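Local coordinates for protein exopolyphosphatase (Cytophaga hutchinsonii, PDB 3MDQ) that probably hydrolyses inorganic polyphosphate from the chain end, releasing orthophosphate, as an exopolyphosphatase of the Ppx/GppA family, at residues 113-126 against 295-309. Numbering follows the deposited sequence.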
ATOM      1  N   ARG A 113      -8.190   6.096   9.524  1.00  9.61           N
ATOM      2  CA  ARG A 113      -7.019   6.914   9.819  1.00  9.51           C
ATOM      3  C   ARG A 113      -5.890   6.557   8.894  1.00  9.08           C
ATOM      4  O   ARG A 113      -5.139   7.431   8.443  1.00  9.96           O
ATOM      5  CB  ARG A 113      -6.560   6.671  11.246  1.00  9.89           C
ATOM      6  CG  ARG A 113      -5.421   7.551  11.709  1.00 11.18           C
ATOM      7  CD  ARG A 113      -5.811   8.993  11.668  1.00 13.95           C
ATOM      8  NE  ARG A 113      -4.697   9.877  12.047  1.00 15.33           N
ATOM      9  CZ  ARG A 113      -4.513  11.080  11.521  1.00 15.46           C
ATOM     10  NH1 ARG A 113      -5.300  11.530  10.575  1.00 16.52           N
ATOM     11  NH2 ARG A 113      -3.481  11.830  11.894  1.00 19.81           N
ATOM     12  N   GLU A 114      -5.755   5.270   8.578  1.00  9.12           N
ATOM     13  CA  GLU A 114      -4.778   4.807   7.581  1.00  8.82           C
ATOM     14  C   GLU A 114      -4.995   5.537   6.224  1.00  8.44           C
ATOM     15  O   GLU A 114      -4.048   6.037   5.610  1.00  9.67           O
ATOM     16  CB  GLU A 114      -4.882   3.281   7.386  1.00 10.88           C
ATOM     17  CG  GLU A 114      -3.887   2.699   6.448  1.00 10.99           C
ATOM     18  CD  GLU A 114      -4.009   1.181   6.303  1.00 11.59           C
ATOM     19  OE1 GLU A 114      -4.965   0.600   6.861  1.00 12.60           O
ATOM     20  OE2 GLU A 114      -3.157   0.558   5.584  1.00 13.43           O
ATOM     21  N   ALA A 115      -6.239   5.622   5.809  1.00  7.44           N
ATOM     22  CA  ALA A 115      -6.557   6.321   4.577  1.00  7.99           C
ATOM     23  C   ALA A 115      -6.148   7.801   4.632  1.00  8.25           C
ATOM     24  O   ALA A 115      -5.558   8.350   3.679  1.00  8.72           O
ATOM     25  CB  ALA A 115      -8.050   6.176   4.268  1.00  8.65           C
ATOM     26  N   GLU A 116      -6.460   8.455   5.736  1.00  8.83           N
ATOM     27  CA  GLU A 116      -6.087   9.874   5.909  1.00  7.46           C
ATOM     28  C   GLU A 116      -4.584  10.065   5.799  1.00 10.46           C
ATOM     29  O   GLU A 116      -4.084  11.025   5.179  1.00 10.10           O
ATOM     30  CB  GLU A 116      -6.617  10.408   7.234  1.00  9.12           C
ATOM     31  CG  GLU A 116      -8.113  10.451   7.282  1.00 15.06           C
ATOM     32  CD  GLU A 116      -8.655  10.663   8.671  1.00 24.20           C
ATOM     33  OE1 GLU A 116      -7.905  10.665   9.665  1.00 15.35           O
ATOM     34  OE2 GLU A 116      -9.891  10.771   8.765  1.00 33.79           O
ATOM     35  N   LEU A 117      -3.832   9.198   6.478  1.00  9.89           N
ATOM     36  CA  LEU A 117      -2.389   9.341   6.516  1.00  8.39           C
ATOM     37  C   LEU A 117      -1.796   9.051   5.147  1.00  8.24           C
ATOM     38  O   LEU A 117      -0.907   9.771   4.693  1.00  8.13           O
ATOM     39  CB  LEU A 117      -1.793   8.431   7.592  1.00  8.78           C
ATOM     40  CG  LEU A 117      -2.129   8.764   9.022  1.00 10.85           C
ATOM     41  CD1 LEU A 117      -1.785   7.566   9.919  1.00 10.84           C
ATOM     42  CD2 LEU A 117      -1.361  10.033   9.484  1.00 10.10           C
ATOM     43  N   ILE A 118      -2.280   8.016   4.473  1.00  8.79           N
ATOM     44  CA  ILE A 118      -1.849   7.741   3.099  1.00  9.67           C
ATOM     45  C   ILE A 118      -2.045   8.995   2.235  1.00  8.63           C
ATOM     46  O   ILE A 118      -1.139   9.395   1.478  1.00  9.00           O
ATOM     47  CB  ILE A 118      -2.592   6.560   2.487  1.00  7.85           C
ATOM     48  CG1 ILE A 118      -2.115   5.266   3.168  1.00 10.75           C
ATOM     49  CG2 ILE A 118      -2.387   6.520   0.958  1.00  9.53           C
ATOM     50  CD1 ILE A 118      -3.065   4.080   2.991  1.00 10.52           C
ATOM     51  N   PHE A 119      -3.222   9.600   2.323  1.00  9.13           N
ATOM     52  CA  PHE A 119      -3.495  10.770   1.465  1.00  8.59           C
ATOM     53  C   PHE A 119      -2.575  11.949   1.768  1.00  8.15           C
ATOM     54  O   PHE A 119      -2.194  12.690   0.838  1.00  9.43           O
ATOM     55  CB  PHE A 119      -4.961  11.201   1.507  1.00  8.39           C
ATOM     56  CG  PHE A 119      -5.399  12.007   0.317  1.00  7.18           C
ATOM     57  CD1 PHE A 119      -5.513  11.425  -0.941  1.00  7.74           C
ATOM     58  CD2 PHE A 119      -5.689  13.339   0.451  1.00 10.04           C
ATOM     59  CE1 PHE A 119      -5.950  12.149  -2.034  1.00 10.91           C
ATOM     60  CE2 PHE A 119      -6.165  14.075  -0.656  1.00  9.26           C
ATOM     61  CZ  PHE A 119      -6.279  13.490  -1.856  1.00  9.42           C
ATOM     62  N   ARG A 120      -2.170  12.123   3.030  1.00  8.03           N
ATOM     63  CA  ARG A 120      -1.179  13.171   3.320  1.00  8.31           C
ATOM     64  C   ARG A 120       0.124  12.906   2.568  1.00  9.41           C
ATOM     65  O   ARG A 120       0.756  13.853   2.098  1.00  8.55           O
ATOM     66  CB  ARG A 120      -0.909  13.273   4.825  1.00  9.32           C
ATOM     67  CG  ARG A 120       0.170  14.255   5.191  1.00 11.32           C
ATOM     68  CD  ARG A 120      -0.282  15.695   4.919  1.00 10.15           C
ATOM     69  NE  ARG A 120       0.773  16.687   5.145  1.00 10.74           N
ATOM     70  CZ  ARG A 120       1.681  17.061   4.255  1.00 12.42           C
ATOM     71  NH1 ARG A 120       1.754  16.517   3.051  1.00 14.22           N
ATOM     72  NH2 ARG A 120       2.565  17.990   4.605  1.00 13.63           N
ATOM     73  N   GLY A 121       0.530  11.648   2.450  1.00  8.20           N
ATOM     74  CA  GLY A 121       1.713  11.317   1.650  1.00  9.47           C
ATOM     75  C   GLY A 121       1.509  11.594   0.165  1.00  8.73           C
ATOM     76  O   GLY A 121       2.375  12.196  -0.499  1.00 10.21           O
ATOM     77  N   VAL A 122       0.345  11.213  -0.344  1.00  8.70           N
ATOM     78  CA  VAL A 122       0.002  11.473  -1.753  1.00  8.56           C
ATOM     79  C   VAL A 122       0.027  12.963  -2.057  1.00  9.99           C
ATOM     80  O   VAL A 122       0.571  13.383  -3.108  1.00 10.81           O
ATOM     81  CB  VAL A 122      -1.358  10.838  -2.098  1.00  8.77           C
ATOM     82  CG1 VAL A 122      -1.868  11.280  -3.504  1.00  9.70           C
ATOM     83  CG2 VAL A 122      -1.270   9.309  -2.014  1.00 11.69           C
ATOM     84  N   GLN A 123      -0.519  13.767  -1.148  1.00  8.95           N
ATOM     85  CA  GLN A 123      -0.539  15.231  -1.308  1.00  8.68           C
ATOM     86  C   GLN A 123       0.896  15.769  -1.442  1.00  9.32           C
ATOM     87  O   GLN A 123       1.141  16.735  -2.185  1.00 11.80           O
ATOM     88  CB  GLN A 123      -1.232  15.923  -0.134  1.00 10.24           C
ATOM     89  CG  GLN A 123      -2.706  15.792  -0.162  1.00  8.91           C
ATOM     90  CD  GLN A 123      -3.381  16.312   1.099  1.00 11.78           C
ATOM     91  OE1 GLN A 123      -2.854  16.147   2.199  1.00 11.99           O
ATOM     92  NE2 GLN A 123      -4.596  16.877   0.945  1.00 11.98           N
ATOM     93  N   GLN A 124       1.847  15.203  -0.693  1.00  9.51           N
ATOM     94  CA  GLN A 124       3.248  15.640  -0.793  1.00 10.38           C
ATOM     95  C   GLN A 124       3.909  15.174  -2.109  1.00  9.86           C
ATOM     96  O   GLN A 124       4.766  15.878  -2.641  1.00 13.16           O
ATOM     97  CB  GLN A 124       4.062  15.120   0.394  1.00 10.78           C
ATOM     98  CG  GLN A 124       5.327  15.878   0.605  1.00 12.91           C
ATOM     99  CD  GLN A 124       5.063  17.309   1.118  1.00 17.82           C
ATOM    100  OE1 GLN A 124       3.998  17.628   1.688  1.00 13.01           O
ATOM    101  NE2 GLN A 124       6.066  18.182   0.930  1.00 18.81           N
ATOM    102  N   ALA A 125       3.498  14.031  -2.638  1.00  9.21           N
ATOM    103  CA  ALA A 125       4.102  13.452  -3.815  1.00  8.78           C
ATOM    104  C   ALA A 125       3.544  13.966  -5.132  1.00 10.91           C
ATOM    105  O   ALA A 125       4.268  13.967  -6.141  1.00 11.64           O
ATOM    106  CB  ALA A 125       3.919  11.964  -3.777  1.00 10.41           C
ATOM    107  N   VAL A 126       2.264  14.313  -5.160  1.00  9.29           N
ATOM    108  CA  VAL A 126       1.529  14.629  -6.383  1.00  9.24           C
ATOM    109  C   VAL A 126       0.817  15.968  -6.168  1.00 10.65           C
ATOM    110  O   VAL A 126      -0.066  16.075  -5.303  1.00 11.25           O
ATOM    111  CB  VAL A 126       0.457  13.605  -6.675  1.00 10.64           C
ATOM    112  CG1 VAL A 126      -0.283  13.951  -8.005  1.00 13.17           C
ATOM    113  CG2 VAL A 126       1.057  12.160  -6.738  1.00 10.55           C
ATOM    114  N   SER A 295       1.770   7.555  -7.238  1.00  9.88           N
ATOM    115  CA  SER A 295       2.488   8.243  -6.170  1.00  7.60           C
ATOM    116  C   SER A 295       3.506   7.284  -5.561  1.00  8.42           C
ATOM    117  O   SER A 295       3.121   6.219  -5.116  1.00  9.76           O
ATOM    118  CB  SER A 295       1.521   8.733  -5.074  1.00  9.45           C
ATOM    119  OG  SER A 295       2.218   9.086  -3.878  1.00  9.73           O
ATOM    120  N   THR A 296       4.764   7.698  -5.491  1.00  8.33           N
ATOM    121  CA  THR A 296       5.770   6.850  -4.821  1.00 10.15           C
ATOM    122  C   THR A 296       5.726   6.978  -3.306  1.00 10.95           C
ATOM    123  O   THR A 296       6.407   6.220  -2.628  1.00 13.56           O
ATOM    124  CB  THR A 296       7.183   7.108  -5.314  1.00 12.19           C
ATOM    125  OG1 THR A 296       7.588   8.409  -4.897  1.00 13.78           O
ATOM    126  CG2 THR A 296       7.260   6.993  -6.860  1.00 15.80           C
ATOM    127  N   TYR A 297       4.931   7.914  -2.795  1.00  8.88           N
ATOM    128  CA  TYR A 297       4.684   8.071  -1.338  1.00  7.68           C
ATOM    129  C   TYR A 297       3.397   7.391  -0.954  1.00  9.72           C
ATOM    130  O   TYR A 297       2.409   7.411  -1.702  1.00 11.14           O
ATOM    131  CB  TYR A 297       4.560   9.542  -0.974  1.00  9.30           C
ATOM    132  CG  TYR A 297       5.829  10.361  -1.010  1.00 10.04           C
ATOM    133  CD1 TYR A 297       7.030   9.857  -1.524  1.00  9.80           C
ATOM    134  CD2 TYR A 297       5.819  11.659  -0.545  1.00 10.81           C
ATOM    135  CE1 TYR A 297       8.166  10.624  -1.531  1.00 13.35           C
ATOM    136  CE2 TYR A 297       6.952  12.419  -0.545  1.00 13.78           C
ATOM    137  CZ  TYR A 297       8.119  11.897  -1.053  1.00 13.77           C
ATOM    138  OH  TYR A 297       9.250  12.696  -1.056  1.00 14.93           O
ATOM    139  N   SER A 298       3.378   6.798   0.230  1.00 10.02           N
ATOM    140  CA  SER A 298       2.214   6.116   0.739  1.00 10.47           C
ATOM    141  C   SER A 298       2.195   6.309   2.280  1.00 10.09           C
ATOM    142  O   SER A 298       2.546   7.371   2.770  1.00 10.18           O
ATOM    143  CB  SER A 298       2.188   4.656   0.298  1.00 13.12           C
ATOM    144  OG  SER A 298       3.298   3.927   0.751  1.00 14.69           O
ATOM    145  N   LEU A 299       1.733   5.315   3.028  1.00  9.29           N
ATOM    146  CA  LEU A 299       1.529   5.505   4.456  1.00  8.84           C
ATOM    147  C   LEU A 299       2.734   6.048   5.217  1.00  9.88           C
ATOM    148  O   LEU A 299       2.585   6.975   6.007  1.00  9.72           O
ATOM    149  CB  LEU A 299       1.060   4.194   5.128  1.00  9.16           C
ATOM    150  CG  LEU A 299       0.877   4.229   6.639  1.00 10.21           C
ATOM    151  CD1 LEU A 299      -0.217   5.198   7.032  1.00  8.77           C
ATOM    152  CD2 LEU A 299       0.538   2.793   7.116  1.00 11.99           C
ATOM    153  N   LYS A 300       3.914   5.474   5.004  1.00 10.56           N
ATOM    154  CA  LYS A 300       5.073   5.860   5.815  1.00  9.83           C
ATOM    155  C   LYS A 300       5.423   7.348   5.631  1.00  8.85           C
ATOM    156  O   LYS A 300       5.742   8.051   6.593  1.00  8.86           O
ATOM    157  CB  LYS A 300       6.276   4.952   5.534  1.00 10.26           C
ATOM    158  CG  LYS A 300       6.887   5.044   4.156  1.00 10.66           C
ATOM    159  CD  LYS A 300       7.781   3.832   3.776  1.00 14.83           C
ATOM    160  CE  LYS A 300       8.512   4.012   2.376  1.00 18.05           C
ATOM    161  NZ  LYS A 300       7.510   4.145   1.328  1.00 24.25           N
ATOM    162  N   GLU A 301       5.322   7.819   4.392  1.00  9.53           N
ATOM    163  CA  GLU A 301       5.518   9.231   4.121  1.00  9.72           C
ATOM    164  C   GLU A 301       4.394  10.095   4.690  1.00  9.56           C
ATOM    165  O   GLU A 301       4.636  11.179   5.181  1.00  9.20           O
ATOM    166  CB  GLU A 301       5.694   9.533   2.643  1.00  9.16           C
ATOM    167  CG  GLU A 301       7.021   9.034   2.067  1.00 11.41           C
ATOM    168  CD  GLU A 301       7.044   7.593   1.644  1.00 12.89           C
ATOM    169  OE1 GLU A 301       5.987   6.912   1.556  1.00 11.84           O
ATOM    170  OE2 GLU A 301       8.196   7.099   1.372  1.00 18.06           O
ATOM    171  N   GLY A 302       3.161   9.608   4.634  1.00  9.34           N
ATOM    172  CA  GLY A 302       2.094  10.339   5.265  1.00  9.57           C
ATOM    173  C   GLY A 302       2.251  10.499   6.747  1.00 10.07           C
ATOM    174  O   GLY A 302       1.911  11.541   7.301  1.00  8.81           O
ATOM    175  N   VAL A 303       2.746   9.457   7.403  1.00  8.87           N
ATOM    176  CA  VAL A 303       3.071   9.529   8.834  1.00  7.63           C
ATOM    177  C   VAL A 303       4.146  10.599   9.091  1.00  7.82           C
ATOM    178  O   VAL A 303       4.002  11.462   9.978  1.00  8.85           O
ATOM    179  CB  VAL A 303       3.476   8.137   9.369  1.00  7.02           C
ATOM    180  CG1 VAL A 303       4.118   8.235  10.752  1.00  9.23           C
ATOM    181  CG2 VAL A 303       2.272   7.188   9.376  1.00  8.23           C
ATOM    182  N   LEU A 304       5.240  10.537   8.318  1.00  7.90           N
ATOM    183  CA  LEU A 304       6.328  11.513   8.427  1.00  7.71           C
ATOM    184  C   LEU A 304       5.808  12.923   8.276  1.00  8.14           C
ATOM    185  O   LEU A 304       6.093  13.780   9.119  1.00 10.57           O
ATOM    186  CB  LEU A 304       7.397  11.221   7.388  1.00  7.49           C
ATOM    187  CG  LEU A 304       8.479  12.279   7.212  1.00  9.74           C
ATOM    188  CD1 LEU A 304       9.351  12.432   8.460  1.00 10.45           C
ATOM    189  CD2 LEU A 304       9.315  11.963   5.959  1.00 12.97           C
ATOM    190  N   TYR A 305       5.025  13.168   7.221  1.00  8.08           N
ATOM    191  CA  TYR A 305       4.635  14.556   6.957  1.00 10.72           C
ATOM    192  C   TYR A 305       3.569  15.049   7.944  1.00 10.99           C
ATOM    193  O   TYR A 305       3.528  16.232   8.266  1.00 12.02           O
ATOM    194  CB  TYR A 305       4.245  14.754   5.500  1.00  9.95           C
ATOM    195  CG  TYR A 305       5.465  14.872   4.621  1.00 11.56           C
ATOM    196  CD1 TYR A 305       6.147  16.076   4.538  1.00 12.42           C
ATOM    197  CD2 TYR A 305       5.978  13.795   3.928  1.00 12.28           C
ATOM    198  CE1 TYR A 305       7.299  16.207   3.764  1.00 14.98           C
ATOM    199  CE2 TYR A 305       7.180  13.926   3.171  1.00 16.19           C
ATOM    200  CZ  TYR A 305       7.798  15.133   3.098  1.00 18.05           C
ATOM    201  OH  TYR A 305       8.953  15.268   2.334  1.00 20.12           O
ATOM    202  N   THR A 306       2.760  14.141   8.465  1.00  8.86           N
ATOM    203  CA  THR A 306       1.813  14.461   9.537  1.00  9.49           C
ATOM    204  C   THR A 306       2.589  14.902  10.767  1.00 12.78           C
ATOM    205  O   THR A 306       2.282  15.917  11.391  1.00 12.49           O
ATOM    206  CB  THR A 306       0.856  13.275   9.813  1.00  9.43           C
ATOM    207  OG1 THR A 306       0.083  13.052   8.639  1.00 10.08           O
ATOM    208  CG2 THR A 306      -0.079  13.551  10.961  1.00 11.97           C
HETATM  209  N   MSE A 307       3.666  14.175  11.078  1.00 11.18           N
HETATM  210  CA  MSE A 307       4.562  14.537  12.202  1.00 11.82           C
HETATM  211  C   MSE A 307       5.207  15.910  11.966  1.00 12.16           C
HETATM  212  O   MSE A 307       5.256  16.723  12.875  1.00 13.97           O
HETATM  213  CB  MSE A 307       5.638  13.466  12.416  1.00 13.13           C
HETATM  214  CG  MSE A 307       5.063  12.198  13.004  1.00 15.74           C
HETATM  215 SE   MSE A 307       6.362  10.716  12.928  0.75 16.81          SE
HETATM  216  CE  MSE A 307       7.522  11.404  14.388  1.00 22.12           C
ATOM    217  N   LEU A 308       5.727  16.142  10.775  1.00 11.79           N
ATOM    218  CA  LEU A 308       6.360  17.410  10.447  1.00 11.28           C
ATOM    219  C   LEU A 308       5.347  18.565  10.479  1.00 12.77           C
ATOM    220  O   LEU A 308       5.711  19.707  10.821  1.00 13.78           O
ATOM    221  CB  LEU A 308       7.062  17.357   9.078  1.00 12.70           C
ATOM    222  CG  LEU A 308       8.252  16.370   8.958  1.00 11.19           C
ATOM    223  CD1 LEU A 308       8.819  16.331   7.551  1.00 15.38           C
ATOM    224  CD2 LEU A 308       9.323  16.730  10.011  1.00 15.44           C
ATOM    225  N   ASP A 309       4.088  18.296  10.135  1.00 12.71           N
ATOM    226  CA  ASP A 309       3.012  19.303  10.226  1.00 13.60           C
ATOM    227  C   ASP A 309       2.747  19.676  11.693  1.00 13.20           C
ATOM    228  O   ASP A 309       2.120  20.743  11.982  1.00 17.32           O
ATOM    229  CB  ASP A 309       1.681  18.796   9.629  1.00 12.97           C
ATOM    230  CG  ASP A 309       1.666  18.697   8.101  1.00 16.94           C
ATOM    231  OD1 ASP A 309       2.543  19.228   7.375  1.00 17.86           O
ATOM    232  OD2 ASP A 309       0.711  18.049   7.569  1.00 16.24           O
TER
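G121 and G302 meet face to face with no side chain between them where helix 113-125 crosses helix 299-309, their CA atoms only 3.8 Å apart. Glycine suits both places: a CB on G302 would run into L117 O, and one on G121 would strike S298 O. With the helix axes 6.6 Å apart at an angle of 84°, G302 CA offers its hydrogen to L117 O at 3.1 Å, a CA-H...O contact between the backbones. Beside the glycines, L117 enters as a knob among L299, G302, V303 and T306; its CB touches L299 CD1 at 3.6 Å, while CD2 lies against T306.

R120 is the second knob. With CG anti to the backbone N (chi1 176°) and a bend at chi2, its guanidinium lies flat over Y305 CB and reaches D309 side-on. R120 NE binds D309 OD2 at 2.8 Å, and R120 NH2 binds D309 OD1, both nearly straight and on the syn sides of the carboxylate.

This nearly perpendicular pair belongs to the two-domain actin-like ATPase fold of the Ppx/GppA family, the helices packing between the two mixed sheets: L299 and V303 touch strand 76-81, and A115 and F119 touch strand 143-148.

Further out, R120 NH1 donates in the carbonyl plane to a lone pair of Q124 OE1, and NH2 adds a longer, bent bond from above that plane; together they hold the Q124 amide stacked on the Y305 ring, planes 10° apart. Q124 CG makes a CH-pi contact 3.6 Å from the Y305 ring centroid. An alanine in place of R120 would probably leave D309 without this cationic mate and the Q124 amide, its OE1 no longer gripped, freer to turn. The small A125 lets its CB approach Y297 CG. T306 OG1 returns its hydrogen to G302 O at 2.7 Å, so this hydroxyl can border L117 and R120 with its polar need met.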